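ABC transporter substrate-binding protein (Vibrio cholerae, PDB 3LKV) probably serves as the substrate-binding component of an ABC transporter, with a phenylalanine bound between its two lobes. Local coordinates at residues S14-H19 against I201-A206; I76-A81 against T96-P101; T80-V85 against A104-Q109; I91-T96 against K115-L120. One frame throughout, in Å; residues are numbered along the deposited sequence.

Contact 1: residues S14-H19 against I201-A206. With PHE (phenylalanine), chain B.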
loop_
_atom_site.group_PDB
_atom_site.type_symbol
_atom_site.label_atom_id
_atom_site.label_comp_id
_atom_site.label_asym_id
_atom_site.label_seq_id
_atom_site.Cartn_x
_atom_site.Cartn_y
_atom_site.Cartn_z
ATOM N N SER A 14 -5.031 -6.347 -12.774
ATOM C CA SER A 14 -5.038 -7.770 -12.633
ATOM C C SER A 14 -3.679 -8.361 -13.003
ATOM O O SER A 14 -3.139 -8.080 -14.071
ATOM C CB SER A 14 -6.064 -8.309 -13.592
ATOM O OG SER A 14 -6.176 -9.730 -13.508
ATOM N N GLN A 15 -3.180 -9.259 -12.159
ATOM C CA GLN A 15 -1.808 -9.774 -12.244
ATOM C C GLN A 15 -1.897 -11.264 -12.059
ATOM O O GLN A 15 -2.568 -11.728 -11.120
ATOM C CB GLN A 15 -1.011 -9.152 -11.099
ATOM C CG GLN A 15 0.399 -9.373 -11.163
ATOM C CD GLN A 15 1.152 -8.655 -10.039
ATOM O OE1 GLN A 15 0.973 -7.476 -9.842
ATOM N NE2 GLN A 15 2.013 -9.368 -9.350
ATOM N N ILE A 16 -1.242 -12.046 -12.920
ATOM C CA ILE A 16 -1.423 -13.490 -12.873
ATOM C C ILE A 16 -0.976 -14.097 -11.531
ATOM O O ILE A 16 -1.609 -15.037 -11.000
ATOM C CB ILE A 16 -0.769 -14.168 -14.116
ATOM C CG1 ILE A 16 -1.033 -15.665 -14.155
ATOM C CG2 ILE A 16 0.737 -13.849 -14.212
ATOM C CD1 ILE A 16 -2.510 -16.106 -14.187
ATOM N N VAL A 17 0.133 -13.590 -10.999
ATOM C CA VAL A 17 0.706 -14.120 -9.772
ATOM C C VAL A 17 1.647 -13.069 -9.231
ATOM O O VAL A 17 2.137 -12.204 -9.976
ATOM C CB VAL A 17 1.421 -15.500 -9.999
ATOM C CG1 VAL A 17 2.768 -15.323 -10.694
ATOM C CG2 VAL A 17 1.634 -16.257 -8.643
ATOM N N GLU A 18 1.887 -13.098 -7.921
ATOM C CA GLU A 18 2.964 -12.254 -7.318
ATOM C C GLU A 18 4.319 -12.925 -7.468
ATOM O O GLU A 18 4.584 -13.909 -6.838
ATOM C CB GLU A 18 2.644 -11.971 -5.845
ATOM C CG GLU A 18 1.354 -11.138 -5.814
ATOM C CD GLU A 18 0.812 -10.778 -4.440
ATOM O OE1 GLU A 18 1.302 -11.279 -3.422
ATOM O OE2 GLU A 18 -0.148 -9.956 -4.394
ATOM N N HIS A 19 5.124 -12.443 -8.413
ATOM C CA HIS A 19 6.557 -12.703 -8.416
ATOM C C HIS A 19 7.275 -11.378 -8.620
ATOM O O HIS A 19 6.665 -10.420 -9.075
ATOM C CB HIS A 19 6.969 -13.812 -9.423
ATOM C CG HIS A 19 6.703 -13.526 -10.876
ATOM N ND1 HIS A 19 7.544 -12.764 -11.651
ATOM C CD2 HIS A 19 5.762 -14.009 -11.722
ATOM C CE1 HIS A 19 7.102 -12.743 -12.899
ATOM N NE2 HIS A 19 6.024 -13.495 -12.972
ATOM N N ILE A 201 11.298 -16.056 -19.520
ATOM C CA ILE A 201 10.196 -15.175 -19.134
ATOM C C ILE A 201 8.885 -15.951 -19.203
ATOM O O ILE A 201 8.085 -15.855 -20.173
ATOM C CB ILE A 201 10.208 -13.905 -20.001
ATOM C CG1 ILE A 201 11.539 -13.188 -19.814
ATOM C CG2 ILE A 201 8.993 -12.919 -19.695
ATOM C CD1 ILE A 201 11.879 -12.788 -18.342
ATOM N N ASP A 202 8.681 -16.706 -18.139
ATOM C CA ASP A 202 7.500 -17.527 -17.969
ATOM C C ASP A 202 7.102 -17.370 -16.508
ATOM O O ASP A 202 7.945 -17.509 -15.641
ATOM C CB ASP A 202 7.907 -18.968 -18.287
ATOM C CG ASP A 202 6.878 -20.022 -17.920
ATOM O OD1 ASP A 202 6.400 -20.056 -16.745
ATOM O OD2 ASP A 202 6.593 -20.884 -18.837
ATOM N N ASN A 203 5.818 -17.125 -16.251
ATOM C CA ASN A 203 5.306 -16.905 -14.894
ATOM C C ASN A 203 5.359 -18.114 -13.965
ATOM O O ASN A 203 5.568 -17.982 -12.770
ATOM C CB ASN A 203 3.854 -16.387 -14.994
ATOM C CG ASN A 203 3.781 -15.052 -15.724
ATOM O OD1 ASN A 203 4.262 -14.023 -15.191
ATOM N ND2 ASN A 203 3.237 -15.054 -16.952
ATOM N N THR A 204 5.185 -19.299 -14.531
ATOM C CA THR A 204 5.279 -20.543 -13.794
ATOM C C THR A 204 6.706 -20.780 -13.355
ATOM O O THR A 204 6.951 -21.110 -12.200
ATOM C CB THR A 204 4.850 -21.742 -14.646
ATOM O OG1 THR A 204 3.586 -21.460 -15.297
ATOM C CG2 THR A 204 4.721 -23.001 -13.761
ATOM N N VAL A 205 7.653 -20.610 -14.259
ATOM C CA VAL A 205 9.080 -20.648 -13.875
ATOM C C VAL A 205 9.418 -19.580 -12.842
ATOM O O VAL A 205 9.979 -19.891 -11.798
ATOM C CB VAL A 205 10.034 -20.517 -15.099
ATOM C CG1 VAL A 205 11.533 -20.394 -14.651
ATOM C CG2 VAL A 205 9.883 -21.743 -16.023
ATOM N N ALA A 206 9.033 -18.325 -13.114
ATOM C CA ALA A 206 9.328 -17.222 -12.200
ATOM C C ALA A 206 8.810 -17.538 -10.794
ATOM O O ALA A 206 9.475 -17.276 -9.829
ATOM C CB ALA A 206 8.761 -15.860 -12.716
HETATM N N PHE B . 6.379 -11.384 -19.979
HETATM C CA PHE B . 5.640 -12.364 -19.085
HETATM C C PHE B . 4.218 -12.589 -19.666
HETATM O O PHE B . 4.033 -12.282 -20.880
HETATM C CB PHE B . 5.624 -11.907 -17.619
HETATM C CG PHE B . 6.950 -12.138 -16.900
HETATM C CD1 PHE B . 7.349 -13.439 -16.543
HETATM C CD2 PHE B . 7.796 -11.091 -16.607
HETATM C CE1 PHE B . 8.542 -13.664 -15.933
HETATM C CE2 PHE B . 8.988 -11.306 -15.985
HETATM C CZ PHE B . 9.391 -12.580 -15.644
HETATM O OXT PHE B . 3.271 -13.084 -19.015
#
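The imidazole of His19 lies over the methyl group of Ala206, whose CB sits 3.4 Å from the ring centroid and only 4° off the ring normal, a CH-pi contact centred on the face. At the rim of the same ring, His19 NE2 donates to Asn203 OD1 over 2.9 Å. The N-H...O angle is 172°, the amide oxygen lies in the ring plane, and the imidazole N-H meets it in the carbonyl plane, on a lone pair. The two side chains cross at about a right angle, with ring and amide planes turned 42° apart. His19 reaches this place because its CG stands between the backbone N and the carbonyl carbon.

Asn203 uses both ends of its amide: while OD1 takes the histidine, ND2 donates to the ligand carboxylate atom OXT at 2.9 Å. The CG2 methyl of Ile16 packs against the same amide, 3.6 Å from Asn203 CG. Beside the ring, His19 CE1 comes within 3.5 Å of the ligand atom CE1, and Ile201 CG2 approaches the ligand amino end. Asn203 opens the helix 203-207, which Asp202 caps: its OD1 accepts from Val205 N at 2.8 Å.

The contact bridges the two lobes of a periplasmic binding protein fold, since the strand 9-15 and the helix 203-207 belong to different lobes. The histidine bond leaves the Asn203 amide little freedom to flip. His19 is thus a second-shell residue that probably keeps ND2 turned to the carboxylate, consistent with a link between ligand binding and the meeting of the lobes.

Contact 2: residues I76-A81 against T96-P101. With PHE (phenylalanine), chain B.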
loop_
_atom_site.group_PDB
_atom_site.type_symbol
_atom_site.label_atom_id
_atom_site.label_comp_id
_atom_site.label_asym_id
_atom_site.label_seq_id
_atom_site.Cartn_x
_atom_site.Cartn_y
_atom_site.Cartn_z
ATOM N N ILE A 76 -1.367 -7.124 -16.095
ATOM C CA ILE A 76 0.035 -7.341 -15.960
ATOM C C ILE A 76 0.277 -8.863 -16.172
ATOM O O ILE A 76 -0.176 -9.699 -15.368
ATOM C CB ILE A 76 0.516 -6.952 -14.566
ATOM C CG1 ILE A 76 0.261 -5.490 -14.262
ATOM C CG2 ILE A 76 1.979 -7.267 -14.408
ATOM C CD1 ILE A 76 0.700 -5.055 -12.787
ATOM N N ALA A 77 1.006 -9.184 -17.241
ATOM C CA ALA A 77 1.341 -10.550 -17.658
ATOM C C ALA A 77 0.265 -11.089 -18.595
ATOM O O ALA A 77 -0.873 -10.621 -18.615
ATOM C CB ALA A 77 1.614 -11.499 -16.463
ATOM N N THR A 78 0.650 -12.070 -19.393
ATOM C CA THR A 78 -0.159 -12.493 -20.536
ATOM C C THR A 78 -1.503 -13.126 -20.181
ATOM O O THR A 78 -2.530 -12.783 -20.767
ATOM C CB THR A 78 0.671 -13.412 -21.477
ATOM O OG1 THR A 78 1.692 -12.613 -22.083
ATOM C CG2 THR A 78 -0.208 -14.009 -22.574
ATOM N N PRO A 79 -1.508 -14.076 -19.237
ATOM C CA PRO A 79 -2.774 -14.809 -18.994
ATOM C C PRO A 79 -3.861 -13.890 -18.409
ATOM O O PRO A 79 -5.007 -13.979 -18.797
ATOM C CB PRO A 79 -2.377 -15.935 -18.031
ATOM C CG PRO A 79 -0.912 -15.995 -18.063
ATOM C CD PRO A 79 -0.389 -14.633 -18.488
ATOM N N THR A 80 -3.487 -12.928 -17.580
ATOM C CA THR A 80 -4.483 -12.023 -16.997
ATOM C C THR A 80 -4.900 -11.021 -18.058
ATOM O O THR A 80 -6.069 -10.725 -18.158
ATOM C CB THR A 80 -3.935 -11.347 -15.737
ATOM O OG1 THR A 80 -2.502 -11.371 -15.790
ATOM C CG2 THR A 80 -4.355 -12.158 -14.475
ATOM N N ALA A 81 -3.971 -10.589 -18.923
ATOM C CA ALA A 81 -4.366 -9.709 -20.030
ATOM C C ALA A 81 -5.355 -10.402 -20.934
ATOM O O ALA A 81 -6.338 -9.806 -21.321
ATOM C CB ALA A 81 -3.166 -9.201 -20.830
ATOM N N THR A 96 0.677 -4.933 -19.836
ATOM C CA THR A 96 2.028 -4.635 -19.512
ATOM C C THR A 96 2.798 -5.880 -19.127
ATOM O O THR A 96 2.254 -6.834 -18.672
ATOM C CB THR A 96 2.101 -3.508 -18.459
ATOM O OG1 THR A 96 3.459 -3.082 -18.371
ATOM C CG2 THR A 96 1.584 -3.930 -17.056
ATOM N N ALA A 97 4.081 -5.871 -19.419
ATOM C CA ALA A 97 4.968 -6.984 -19.220
ATOM C C ALA A 97 4.434 -8.194 -19.933
ATOM O O ALA A 97 4.458 -9.322 -19.408
ATOM C CB ALA A 97 5.195 -7.258 -17.673
ATOM N N VAL A 98 3.944 -7.955 -21.154
ATOM C CA VAL A 98 3.497 -9.061 -22.017
ATOM C C VAL A 98 4.541 -9.351 -23.108
ATOM O O VAL A 98 4.932 -8.470 -23.891
ATOM C CB VAL A 98 2.154 -8.761 -22.650
ATOM C CG1 VAL A 98 1.895 -9.728 -23.830
ATOM C CG2 VAL A 98 1.031 -8.757 -21.551
ATOM N N THR A 99 4.994 -10.587 -23.167
ATOM C CA THR A 99 6.109 -10.966 -24.008
ATOM C C THR A 99 5.809 -10.761 -25.512
ATOM O O THR A 99 6.605 -10.138 -26.235
ATOM C CB THR A 99 6.468 -12.446 -23.735
ATOM O OG1 THR A 99 7.133 -12.541 -22.443
ATOM C CG2 THR A 99 7.280 -13.041 -24.887
ATOM N N ASP A 100 4.668 -11.256 -25.971
ATOM C CA ASP A 100 4.306 -11.216 -27.423
ATOM C C ASP A 100 2.796 -11.026 -27.585
ATOM O O ASP A 100 2.013 -11.987 -27.663
ATOM C CB ASP A 100 4.749 -12.489 -28.094
ATOM C CG ASP A 100 4.259 -12.612 -29.531
ATOM O OD1 ASP A 100 3.816 -11.618 -30.129
ATOM O OD2 ASP A 100 4.289 -13.737 -30.047
ATOM N N PRO A 101 2.373 -9.767 -27.592
ATOM C CA PRO A 101 0.938 -9.501 -27.630
ATOM C C PRO A 101 0.220 -9.948 -28.875
ATOM O O PRO A 101 -0.979 -10.211 -28.800
ATOM C CB PRO A 101 0.828 -7.994 -27.467
ATOM C CG PRO A 101 2.214 -7.502 -27.133
ATOM C CD PRO A 101 3.194 -8.553 -27.431
HETATM N N PHE B . 6.379 -11.384 -19.979
HETATM C CA PHE B . 5.640 -12.364 -19.085
HETATM C C PHE B . 4.218 -12.589 -19.666
HETATM O O PHE B . 4.033 -12.282 -20.880
HETATM C CB PHE B . 5.624 -11.907 -17.619
HETATM C CG PHE B . 6.950 -12.138 -16.900
HETATM C CD1 PHE B . 7.349 -13.439 -16.543
HETATM C CD2 PHE B . 7.796 -11.091 -16.607
HETATM C CE1 PHE B . 8.542 -13.664 -15.933
HETATM C CE2 PHE B . 8.988 -11.306 -15.985
HETATM C CZ PHE B . 9.391 -12.580 -15.644
HETATM O OXT PHE B . 3.271 -13.084 -19.015
HETATM O O HOH W 1 2.946 -13.042 -24.564
#
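Backbone pairing between Ile76 and Thr96 is parallel, and the next amide, Ala77 N, donates to Thr96 O at 3.0 Å with an N-H...O angle of 170°. Apolar contact follows the same pairing: the side chains of Ile76 and Thr96 run alongside each other in the same direction, and Ile76 CG1 meets Thr96 CG2 at 3.5 Å, a tight fit. Farther along, the side chains of Val98 and Thr78 cross at about a right angle, with Val98 CG1 3.4 Å from Thr78 OG1, and Val98 CG2 makes a looser contact with Ala81 CB at 4.3 Å.

Polar groups of both segments converge on the bound phenylalanine. Thr78 N donates to OXT at 2.8 Å, whereas the other carboxylate oxygen, O, receives Thr78 OG1 at 2.7 Å and Thr99 N. The ligand amine donates to Ala97 O and, at 2.8 Å, to Thr99 OG1. One water bridges the segments, donating to Thr78 OG1 and accepting from Asp100 N. With the carboxylate at the N-terminus of helix 78-87, the helix dipole probably helps stabilise its charge.

The contact lies at the C-terminal ends of neighbouring strands 72-76 and 93-98, joined by helix 78-87 as a beta-alpha-beta unit, with helix 20-35 against Ile76 and helix 152-167 of the other lobe touching Thr78 and Thr99.

Contact 3: residues T80-V85 against A104-Q109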
loop_
_atom_site.group_PDB
_atom_site.type_symbol
_atom_site.label_atom_id
_atom_site.label_comp_id
_atom_site.label_asym_id
_atom_site.label_seq_id
_atom_site.Cartn_x
_atom_site.Cartn_y
_atom_site.Cartn_z
ATOM N N THR A 80 -3.487 -12.928 -17.580
ATOM C CA THR A 80 -4.483 -12.023 -16.997
ATOM C C THR A 80 -4.900 -11.021 -18.058
ATOM O O THR A 80 -6.069 -10.725 -18.158
ATOM C CB THR A 80 -3.935 -11.347 -15.737
ATOM O OG1 THR A 80 -2.502 -11.371 -15.790
ATOM C CG2 THR A 80 -4.355 -12.158 -14.475
ATOM N N ALA A 81 -3.971 -10.589 -18.923
ATOM C CA ALA A 81 -4.366 -9.709 -20.030
ATOM C C ALA A 81 -5.355 -10.402 -20.934
ATOM O O ALA A 81 -6.338 -9.806 -21.321
ATOM C CB ALA A 81 -3.166 -9.201 -20.830
ATOM N N GLN A 82 -5.104 -11.657 -21.232
ATOM C CA GLN A 82 -5.959 -12.408 -22.089
ATOM C C GLN A 82 -7.347 -12.514 -21.519
ATOM O O GLN A 82 -8.342 -12.386 -22.275
ATOM C CB GLN A 82 -5.405 -13.811 -22.342
ATOM C CG GLN A 82 -4.195 -13.832 -23.310
ATOM C CD GLN A 82 -3.693 -15.260 -23.517
ATOM O OE1 GLN A 82 -3.478 -15.962 -22.558
ATOM N NE2 GLN A 82 -3.459 -15.657 -24.754
ATOM N N ALA A 83 -7.453 -12.742 -20.208
ATOM C CA ALA A 83 -8.794 -12.817 -19.602
ATOM C C ALA A 83 -9.525 -11.484 -19.677
ATOM O O ALA A 83 -10.768 -11.428 -19.796
ATOM C CB ALA A 83 -8.690 -13.282 -18.140
ATOM N N LEU A 84 -8.778 -10.379 -19.593
ATOM C CA LEU A 84 -9.421 -9.065 -19.689
ATOM C C LEU A 84 -9.996 -8.835 -21.096
ATOM O O LEU A 84 -11.130 -8.339 -21.256
ATOM C CB LEU A 84 -8.446 -7.972 -19.327
ATOM C CG LEU A 84 -7.963 -7.833 -17.856
ATOM C CD1 LEU A 84 -6.977 -6.748 -17.792
ATOM C CD2 LEU A 84 -9.100 -7.605 -16.874
ATOM N N VAL A 85 -9.228 -9.186 -22.116
ATOM C CA VAL A 85 -9.642 -9.015 -23.514
ATOM C C VAL A 85 -10.901 -9.815 -23.828
ATOM O O VAL A 85 -11.788 -9.369 -24.599
ATOM C CB VAL A 85 -8.491 -9.339 -24.494
ATOM C CG1 VAL A 85 -9.040 -9.476 -25.976
ATOM C CG2 VAL A 85 -7.449 -8.260 -24.365
ATOM N N ALA A 104 -0.279 -13.609 -28.485
ATOM C CA ALA A 104 -1.236 -13.847 -27.394
ATOM C C ALA A 104 -2.612 -13.422 -27.772
ATOM O O ALA A 104 -3.543 -13.589 -26.968
ATOM C CB ALA A 104 -0.810 -13.111 -26.117
ATOM N N LYS A 105 -2.772 -12.833 -28.954
ATOM C CA LYS A 105 -4.113 -12.413 -29.422
ATOM C C LYS A 105 -4.724 -11.263 -28.656
ATOM O O LYS A 105 -5.929 -11.105 -28.585
ATOM C CB LYS A 105 -5.090 -13.610 -29.463
ATOM C CG LYS A 105 -4.573 -14.732 -30.429
ATOM C CD LYS A 105 -5.585 -15.900 -30.657
ATOM C CE LYS A 105 -5.026 -16.936 -31.731
ATOM N NZ LYS A 105 -5.757 -18.279 -31.807
ATOM N N LEU A 106 -3.885 -10.431 -28.101
ATOM C CA LEU A 106 -4.337 -9.236 -27.454
ATOM C C LEU A 106 -4.548 -8.096 -28.449
ATOM O O LEU A 106 -5.470 -7.280 -28.282
ATOM C CB LEU A 106 -3.276 -8.814 -26.454
ATOM C CG LEU A 106 -2.919 -9.826 -25.404
ATOM C CD1 LEU A 106 -1.867 -9.171 -24.496
ATOM C CD2 LEU A 106 -4.203 -10.287 -24.659
ATOM N N VAL A 107 -3.663 -8.012 -29.438
ATOM C CA VAL A 107 -3.782 -7.067 -30.519
ATOM C C VAL A 107 -3.520 -7.745 -31.882
ATOM O O VAL A 107 -2.753 -8.711 -31.983
ATOM C CB VAL A 107 -2.817 -5.869 -30.323
ATOM C CG1 VAL A 107 -3.103 -5.107 -28.991
ATOM C CG2 VAL A 107 -1.383 -6.309 -30.424
ATOM N N LYS A 108 -4.128 -7.223 -32.946
ATOM C CA LYS A 108 -3.854 -7.740 -34.292
ATOM C C LYS A 108 -2.421 -7.381 -34.750
ATOM O O LYS A 108 -1.765 -8.125 -35.471
ATOM C CB LYS A 108 -4.898 -7.176 -35.258
ATOM C CG LYS A 108 -4.939 -7.990 -36.570
ATOM C CD LYS A 108 -5.816 -7.396 -37.677
ATOM C CE LYS A 108 -5.274 -7.850 -39.042
ATOM N NZ LYS A 108 -6.259 -7.715 -40.115
ATOM N N GLN A 109 -1.944 -6.217 -34.346
ATOM C CA GLN A 109 -0.572 -5.790 -34.653
ATOM C C GLN A 109 -0.173 -4.690 -33.663
ATOM O O GLN A 109 -1.011 -4.059 -33.042
ATOM C CB GLN A 109 -0.448 -5.269 -36.115
ATOM C CG GLN A 109 -1.096 -3.884 -36.406
ATOM C CD GLN A 109 -2.603 -3.971 -36.659
ATOM O OE1 GLN A 109 -3.076 -4.879 -37.309
ATOM N NE2 GLN A 109 -3.346 -3.010 -36.165
#
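Leu106 has the most surface buried here, and it spreads its two methyls over three residues of the helix 78-87. Its CG is anti to the carbonyl carbon, beside the backbone N (chi1 -58°), which sends the branched end to the helix surface. There CD1 meets Ala81 CB at 3.9 Å. The other methyl, CD2, lies against Gln82, 3.8 Å from both its CA and its CG, and reaches Val85 CG2 at the same separation of 3.8 Å. Residues 81, 82 and 85 fall along one side of the helix, so one leucine touches all three.

Gln82 crosses Leu106 at about a right angle. Its chain runs extended beyond CG, carrying the amide past the leucine to the loop backbone, where Gln82 NE2 donates to Ala104 O at 3.0 Å. The N-H...O angle is 164°; the oxygen lies in the glutamine amide plane, while the donor is tilted 19° from the carbonyl plane. Val85, the third contributor, faces the loop and also touches Ile93 and Val117 of the sheet that the helix packs on.

Phe95 of strand 93-98 packs on both Ala81 and Leu106, extending the apolar layer inward. The chemistry is thus divided: methyl contacts make up the apolar part, and one side-chain amide, on the partly exposed Gln82, satisfies a carbonyl in a segment without helix or strand, tying loop backbone to helix side chain.

Contact 4: residues I91-T96 against K115-L120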
loop_
_atom_site.group_PDB
_atom_site.type_symbol
_atom_site.label_atom_id
_atom_site.label_comp_id
_atom_site.label_asym_id
_atom_site.label_seq_id
_atom_site.Cartn_x
_atom_site.Cartn_y
_atom_site.Cartn_z
ATOM N N ILE A 91 -14.084 -1.328 -22.574
ATOM C CA ILE A 91 -13.291 -0.685 -21.510
ATOM C C ILE A 91 -11.837 -0.741 -21.930
ATOM O O ILE A 91 -11.328 -1.780 -22.301
ATOM C CB ILE A 91 -13.489 -1.343 -20.120
ATOM C CG1 ILE A 91 -15.007 -1.393 -19.782
ATOM C CG2 ILE A 91 -12.724 -0.584 -19.080
ATOM C CD1 ILE A 91 -15.265 -2.015 -18.404
ATOM N N PRO A 92 -11.149 0.406 -21.923
ATOM C CA PRO A 92 -9.731 0.363 -22.246
ATOM C C PRO A 92 -8.933 -0.609 -21.401
ATOM O O PRO A 92 -9.062 -0.618 -20.152
ATOM C CB PRO A 92 -9.274 1.809 -21.977
ATOM C CG PRO A 92 -10.523 2.598 -22.087
ATOM C CD PRO A 92 -11.558 1.748 -21.462
ATOM N N ILE A 93 -8.099 -1.401 -22.086
ATOM C CA ILE A 93 -7.170 -2.348 -21.495
ATOM C C ILE A 93 -5.760 -1.929 -21.886
ATOM O O ILE A 93 -5.442 -1.780 -23.072
ATOM C CB ILE A 93 -7.377 -3.761 -22.007
ATOM C CG1 ILE A 93 -8.779 -4.260 -21.596
ATOM C CG2 ILE A 93 -6.278 -4.655 -21.470
ATOM C CD1 ILE A 93 -9.329 -5.467 -22.348
ATOM N N VAL A 94 -4.917 -1.750 -20.885
ATOM C CA VAL A 94 -3.494 -1.530 -21.101
ATOM C C VAL A 94 -2.790 -2.744 -20.540
ATOM O O VAL A 94 -2.841 -2.999 -19.342
ATOM C CB VAL A 94 -3.003 -0.341 -20.328
ATOM C CG1 VAL A 94 -1.499 -0.222 -20.518
ATOM C CG2 VAL A 94 -3.786 0.949 -20.787
ATOM N N PHE A 95 -2.176 -3.521 -21.385
ATOM C CA PHE A 95 -1.437 -4.657 -20.877
ATOM C C PHE A 95 -0.022 -4.197 -20.682
ATOM O O PHE A 95 0.418 -3.172 -21.250
ATOM C CB PHE A 95 -1.471 -5.858 -21.827
ATOM C CG PHE A 95 -0.963 -5.551 -23.229
ATOM C CD1 PHE A 95 0.389 -5.455 -23.483
ATOM C CD2 PHE A 95 -1.835 -5.384 -24.261
ATOM C CE1 PHE A 95 0.848 -5.197 -24.736
ATOM C CE2 PHE A 95 -1.388 -5.120 -25.557
ATOM C CZ PHE A 95 -0.044 -5.026 -25.780
ATOM N N THR A 96 0.677 -4.933 -19.836
ATOM C CA THR A 96 2.028 -4.635 -19.512
ATOM C C THR A 96 2.798 -5.880 -19.127
ATOM O O THR A 96 2.254 -6.834 -18.672
ATOM C CB THR A 96 2.101 -3.508 -18.459
ATOM O OG1 THR A 96 3.459 -3.082 -18.371
ATOM C CG2 THR A 96 1.584 -3.930 -17.056
ATOM N N LYS A 115 -8.356 -1.372 -31.458
ATOM C CA LYS A 115 -9.553 -1.672 -30.690
ATOM C C LYS A 115 -9.456 -1.101 -29.263
ATOM O O LYS A 115 -8.984 0.029 -29.103
ATOM C CB LYS A 115 -9.840 -3.165 -30.737
ATOM C CG LYS A 115 -10.074 -3.670 -32.153
ATOM C CD LYS A 115 -10.008 -5.207 -32.109
ATOM C CE LYS A 115 -11.149 -5.859 -32.866
ATOM N NZ LYS A 115 -10.700 -6.307 -34.217
ATOM N N ASN A 116 -9.944 -1.822 -28.246
ATOM C CA ASN A 116 -9.849 -1.304 -26.855
ATOM C C ASN A 116 -8.566 -1.660 -26.088
ATOM O O ASN A 116 -8.471 -1.446 -24.891
ATOM C CB ASN A 116 -11.077 -1.733 -26.045
ATOM C CG ASN A 116 -11.101 -3.248 -25.773
ATOM O OD1 ASN A 116 -10.871 -4.063 -26.660
ATOM N ND2 ASN A 116 -11.396 -3.604 -24.560
ATOM N N VAL A 117 -7.574 -2.186 -26.782
ATOM C CA VAL A 117 -6.387 -2.756 -26.161
ATOM C C VAL A 117 -5.100 -2.128 -26.675
ATOM O O VAL A 117 -4.935 -1.920 -27.880
ATOM C CB VAL A 117 -6.287 -4.287 -26.449
ATOM C CG1 VAL A 117 -5.184 -4.946 -25.547
ATOM C CG2 VAL A 117 -7.635 -4.976 -26.226
ATOM N N THR A 118 -4.200 -1.828 -25.746
ATOM C CA THR A 118 -2.874 -1.332 -26.053
ATOM C C THR A 118 -1.962 -1.631 -24.900
ATOM O O THR A 118 -2.413 -2.231 -23.935
ATOM C CB THR A 118 -2.835 0.184 -26.342
ATOM O OG1 THR A 118 -1.534 0.508 -26.891
ATOM C CG2 THR A 118 -3.079 0.968 -25.117
ATOM N N GLY A 119 -0.691 -1.229 -25.000
ATOM C CA GLY A 119 0.222 -1.377 -23.861
ATOM C C GLY A 119 1.681 -1.634 -24.178
ATOM O O GLY A 119 2.202 -1.149 -25.159
ATOM N N LEU A 120 2.335 -2.398 -23.333
ATOM C CA LEU A 120 3.789 -2.541 -23.362
ATOM C C LEU A 120 4.210 -4.013 -23.378
ATOM O O LEU A 120 3.747 -4.834 -22.569
ATOM C CB LEU A 120 4.393 -1.858 -22.158
ATOM C CG LEU A 120 4.847 -0.401 -22.259
ATOM C CD1 LEU A 120 4.771 0.468 -20.955
ATOM C CD2 LEU A 120 6.308 -0.424 -22.766
#
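Strands 93-96 and 117-120 run parallel, their axes 4.4 Å apart at closest approach and their directions 28° apart, with Ile93, Val94 and Phe95 paired to Val117, Thr118 and Gly119. Four backbone bonds join them: Ile93 N to Asn116 O, Thr118 N to Ile93 O, Phe95 N to Thr118 O, and Leu120 N to Phe95 O, all between 2.8 and 2.9 Å.

Phe95 has the most surface buried by the other strand. With CG between the backbone N and the carbonyl carbon (chi1 56°), its ring folds over the neighbouring strand: Gly119 CA stands 4.0 Å from the ring centroid, 12° off the normal, a CH-pi contact over the face. Thr118 O lies over that face too, 3.2 Å from Phe95 CD2. At the ring's edge Val117 CG1 comes to 3.6 Å from the same CD2, the two side chains crossing at about a right angle. Gly119 has no side chain in the way, and its CA also lies close to Phe95 O.

At the start of the pair, Asn116 ND2 donates to Ile91 O at 2.9 Å from above the carbonyl plane, and it has a second acceptor in Thr88 O. Ile93 CD1 packs against that ND2. Helix 78-87 covers the face bearing Ile93, Phe95 and Val117; helix 243-258 covers that of Val94 and Thr118, where Thr118 OG1 is hydrogen-bonded to Leu266 O. A parallel sheet with helices on both sides is the three-layer alpha/beta/alpha architecture of a periplasmic binding protein lobe.

How the contacts relate
Contacts 2, 3 and 4 form one continuous block in the lobe built on the sheet that contains strands 72-76, 93-98 and 117-121. The centre of contact 3 is about 8 Å from those of contacts 2 and 4, whose own centres are about 10 Å apart. Helix 78-87 serves contacts 2 and 3, and strand 93-98 serves contacts 2 and 4. Along the chain, the segments of contact 4 alternate with those of contacts 2 and 3, and all fall between 14-19 and 201-206 of contact 1. Contacts 1 and 2, their centres about 10 Å apart, both line the phenylalanine site, where the C-terminal ends of the strands face the opposite lobe.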